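Local coordinates for aminotransferase, class III (Thermomicrobium roseum, PDB 6IO1), which catalyses (S)-enantioselective omega-transamination with pyridoxal 5'-phosphate as cofactor, as a thermostable class-III aminotransferase, at the interface of chains A and B. Residues are numbered along the deposited sequence; one frame, centred on the assembly and turned at random. Chains: chain A/B, Aminotransferase, class III.

The interface of chains A and B. Residues chain A 15, 19, 21, 34-37, 409; chain B 86, 88, 91-95, 98.
The A:His21 imidazole has A:His19 over one face, with ND1 of that second ring near the rim, while its edge takes the A:Asp15 carboxylate on one side and backbone carbonyls of chain B on the other. A:His19 in turn carries A:His21 CG over one face and meets B:Thr88 edge-on, its CE1 lying 3.4 Å from the methyl CG2. The A:Arg409 guanidinium, at the end of an extended chain, receives methyl CD2 of B:Leu92 over one face, near the rim.

A:Asp15 holds both rings: its OD2 takes NE2 of A:His21 on the syn lone pair at 2.5 Å, and its OD1 is met from above the carboxylate plane by ND1 of A:His19 at 2.7 Å. With A:His21 CG beside its backbone N (chi1 -76°), ND1 points across to the carbonyl O of B:Thr88, 3.0 Å away and on a lone pair. As modelled, both ring nitrogens donate, an arrangement that would suit a protonated imidazolium, which the nearby carboxylate may favour, although the structure alone does not show the protonation. An alanine here would remove the ring linking A:Asp15 to the B:Thr88 carbonyl and would probably loosen this corner of the interface.

Alongside, strand 35-41 of chain A pairs in parallel with 92-93 of chain B: A:Leu35 N binds B:Gly91 O at 2.9 Å, B:Ala93 N returns to A:Leu35 O, and A:Leu37 N meets B:Ala93 O almost along the C=O axis at 2.8 Å. A:Leu35 and B:Leu92 lie side by side, whereas A:Val36 CG2 touches B:Ile98 CD1 tip to tip. Repeated by the two-fold, this intersubunit sheet and histidine-aspartate cluster tie the subunits together in the dimer, the usual core assembly of class-III aminotransferases.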
loop_
_atom_site.group_PDB
_atom_site.type_symbol
_atom_site.label_atom_id
_atom_site.label_comp_id
_atom_site.label_asym_id
_atom_site.label_seq_id
_atom_site.Cartn_x
_atom_site.Cartn_y
_atom_site.Cartn_z
ATOM N N ASP A 15 6.720 13.700 -18.566
ATOM C CA ASP A 15 6.241 13.816 -17.192
ATOM C C ASP A 15 5.079 14.793 -17.096
ATOM O O ASP A 15 4.060 14.505 -16.457
ATOM C CB ASP A 15 7.383 14.249 -16.274
ATOM C CG ASP A 15 7.002 14.192 -14.810
ATOM O OD1 ASP A 15 7.137 13.112 -14.199
ATOM O OD2 ASP A 15 6.556 15.228 -14.271
ATOM N N HIS A 19 2.207 12.321 -16.026
ATOM C CA HIS A 19 2.500 11.948 -14.643
ATOM C C HIS A 19 1.713 12.834 -13.682
ATOM O O HIS A 19 1.963 14.041 -13.592
ATOM C CB HIS A 19 3.996 12.031 -14.357
ATOM C CG HIS A 19 4.389 11.440 -13.038
ATOM N ND1 HIS A 19 5.627 11.641 -12.469
ATOM C CD2 HIS A 19 3.702 10.653 -12.175
ATOM C CE1 HIS A 19 5.688 11.004 -11.314
ATOM N NE2 HIS A 19 4.533 10.396 -11.111
ATOM N N HIS A 21 1.655 13.684 -10.357
ATOM C CA HIS A 21 2.533 13.584 -9.198
ATOM C C HIS A 21 1.730 13.602 -7.898
ATOM O O HIS A 21 0.744 14.342 -7.783
ATOM C CB HIS A 21 3.531 14.741 -9.182
ATOM C CG HIS A 21 4.655 14.594 -10.157
ATOM N ND1 HIS A 21 5.915 14.183 -9.782
ATOM C CD2 HIS A 21 4.712 14.820 -11.490
ATOM C CE1 HIS A 21 6.700 14.156 -10.845
ATOM N NE2 HIS A 21 5.994 14.540 -11.894
ATOM N N PRO A 34 9.192 18.819 -13.815
ATOM C CA PRO A 34 9.721 18.117 -12.647
ATOM C C PRO A 34 11.242 18.208 -12.559
ATOM O O PRO A 34 11.922 18.673 -13.475
ATOM C CB PRO A 34 9.285 16.674 -12.913
ATOM C CG PRO A 34 9.440 16.557 -14.396
ATOM C CD PRO A 34 9.022 17.907 -14.961
ATOM N N LEU A 35 11.760 17.755 -11.421
ATOM C CA LEU A 35 13.188 17.521 -11.244
ATOM C C LEU A 35 13.414 16.022 -11.398
ATOM O O LEU A 35 13.018 15.235 -10.531
ATOM C CB LEU A 35 13.667 18.023 -9.883
ATOM C CG LEU A 35 15.109 17.687 -9.489
ATOM C CD1 LEU A 35 16.080 18.085 -10.591
ATOM C CD2 LEU A 35 15.480 18.361 -8.177
ATOM N N VAL A 36 14.048 15.628 -12.496
ATOM C CA VAL A 36 14.187 14.226 -12.867
ATOM C C VAL A 36 15.537 13.735 -12.364
ATOM O O VAL A 36 16.582 14.148 -12.873
ATOM C CB VAL A 36 14.054 14.028 -14.383
ATOM C CG1 VAL A 36 14.148 12.553 -14.736
ATOM C CG2 VAL A 36 12.746 14.623 -14.882
ATOM N N LEU A 37 15.516 12.838 -11.382
ATOM C CA LEU A 37 16.726 12.255 -10.818
ATOM C C LEU A 37 16.969 10.896 -11.459
ATOM O O LEU A 37 16.050 10.075 -11.554
ATOM C CB LEU A 37 16.611 12.121 -9.300
ATOM C CG LEU A 37 16.385 13.433 -8.544
ATOM C CD1 LEU A 37 16.295 13.184 -7.047
ATOM C CD2 LEU A 37 17.489 14.432 -8.861
ATOM N N ARG A 409 17.251 23.657 -4.256
ATOM C CA ARG A 409 17.576 22.838 -5.418
ATOM C C ARG A 409 18.606 23.519 -6.315
ATOM O O ARG A 409 19.464 22.845 -6.899
ATOM C CB ARG A 409 16.301 22.495 -6.184
ATOM C CG ARG A 409 15.504 21.419 -5.475
ATOM C CD ARG A 409 14.100 21.261 -6.010
ATOM N NE ARG A 409 13.323 20.385 -5.139
ATOM C CZ ARG A 409 12.169 19.821 -5.474
ATOM N NH1 ARG A 409 11.660 20.012 -6.683
ATOM N NH2 ARG A 409 11.537 19.041 -4.607
ATOM N N VAL B 86 13.653 7.069 -5.999
ATOM C CA VAL B 86 13.479 8.496 -6.239
ATOM C C VAL B 86 12.002 8.765 -5.992
ATOM O O VAL B 86 11.148 8.108 -6.605
ATOM C CB VAL B 86 13.896 8.903 -7.661
ATOM C CG1 VAL B 86 13.523 10.353 -7.925
ATOM C CG2 VAL B 86 15.382 8.690 -7.862
ATOM N N THR B 88 8.271 10.481 -6.136
ATOM C CA THR B 88 7.472 11.271 -7.056
ATOM C C THR B 88 6.830 12.455 -6.351
ATOM O O THR B 88 6.110 13.232 -6.987
ATOM C CB THR B 88 6.409 10.401 -7.732
ATOM O OG1 THR B 88 5.653 9.702 -6.738
ATOM C CG2 THR B 88 7.073 9.390 -8.659
ATOM N N GLY B 91 7.324 17.186 -6.951
ATOM C CA GLY B 91 7.770 17.395 -8.313
ATOM C C GLY B 91 8.982 16.592 -8.727
ATOM O O GLY B 91 9.579 16.895 -9.762
ATOM N N LEU B 92 9.378 15.592 -7.949
ATOM C CA LEU B 92 10.495 14.735 -8.313
ATOM C C LEU B 92 9.994 13.544 -9.124
ATOM O O LEU B 92 8.823 13.168 -9.056
ATOM C CB LEU B 92 11.233 14.254 -7.065
ATOM C CG LEU B 92 11.797 15.330 -6.135
ATOM C CD1 LEU B 92 12.138 14.736 -4.778
ATOM C CD2 LEU B 92 13.017 15.988 -6.756
ATOM N N ALA B 93 10.897 12.953 -9.904
ATOM C CA ALA B 93 10.558 11.766 -10.681
ATOM C C ALA B 93 11.836 11.117 -11.192
ATOM O O ALA B 93 12.888 11.756 -11.276
ATOM C CB ALA B 93 9.630 12.101 -11.853
ATOM N N SER B 94 11.725 9.838 -11.527
ATOM C CA SER B 94 12.784 9.062 -12.149
ATOM C C SER B 94 12.409 8.703 -13.584
ATOM O O SER B 94 11.227 8.699 -13.944
ATOM C CB SER B 94 13.060 7.781 -11.348
ATOM O OG SER B 94 12.031 6.826 -11.536
ATOM N N PRO B 95 13.391 8.406 -14.433
ATOM C CA PRO B 95 13.100 8.079 -15.841
ATOM C C PRO B 95 12.170 6.883 -15.998
ATOM O O PRO B 95 11.257 6.935 -16.838
ATOM C CB PRO B 95 14.490 7.791 -16.427
ATOM C CG PRO B 95 15.394 8.644 -15.618
ATOM C CD PRO B 95 14.835 8.618 -14.216
ATOM N N ILE B 98 8.495 7.953 -15.468
ATOM C CA ILE B 98 7.984 8.794 -16.549
ATOM C C ILE B 98 7.695 7.953 -17.788
ATOM O O ILE B 98 6.641 8.091 -18.430
ATOM C CB ILE B 98 8.986 9.923 -16.850
ATOM C CG1 ILE B 98 9.163 10.826 -15.627
ATOM C CG2 ILE B 98 8.539 10.730 -18.045
ATOM C CD1 ILE B 98 10.273 11.843 -15.774
#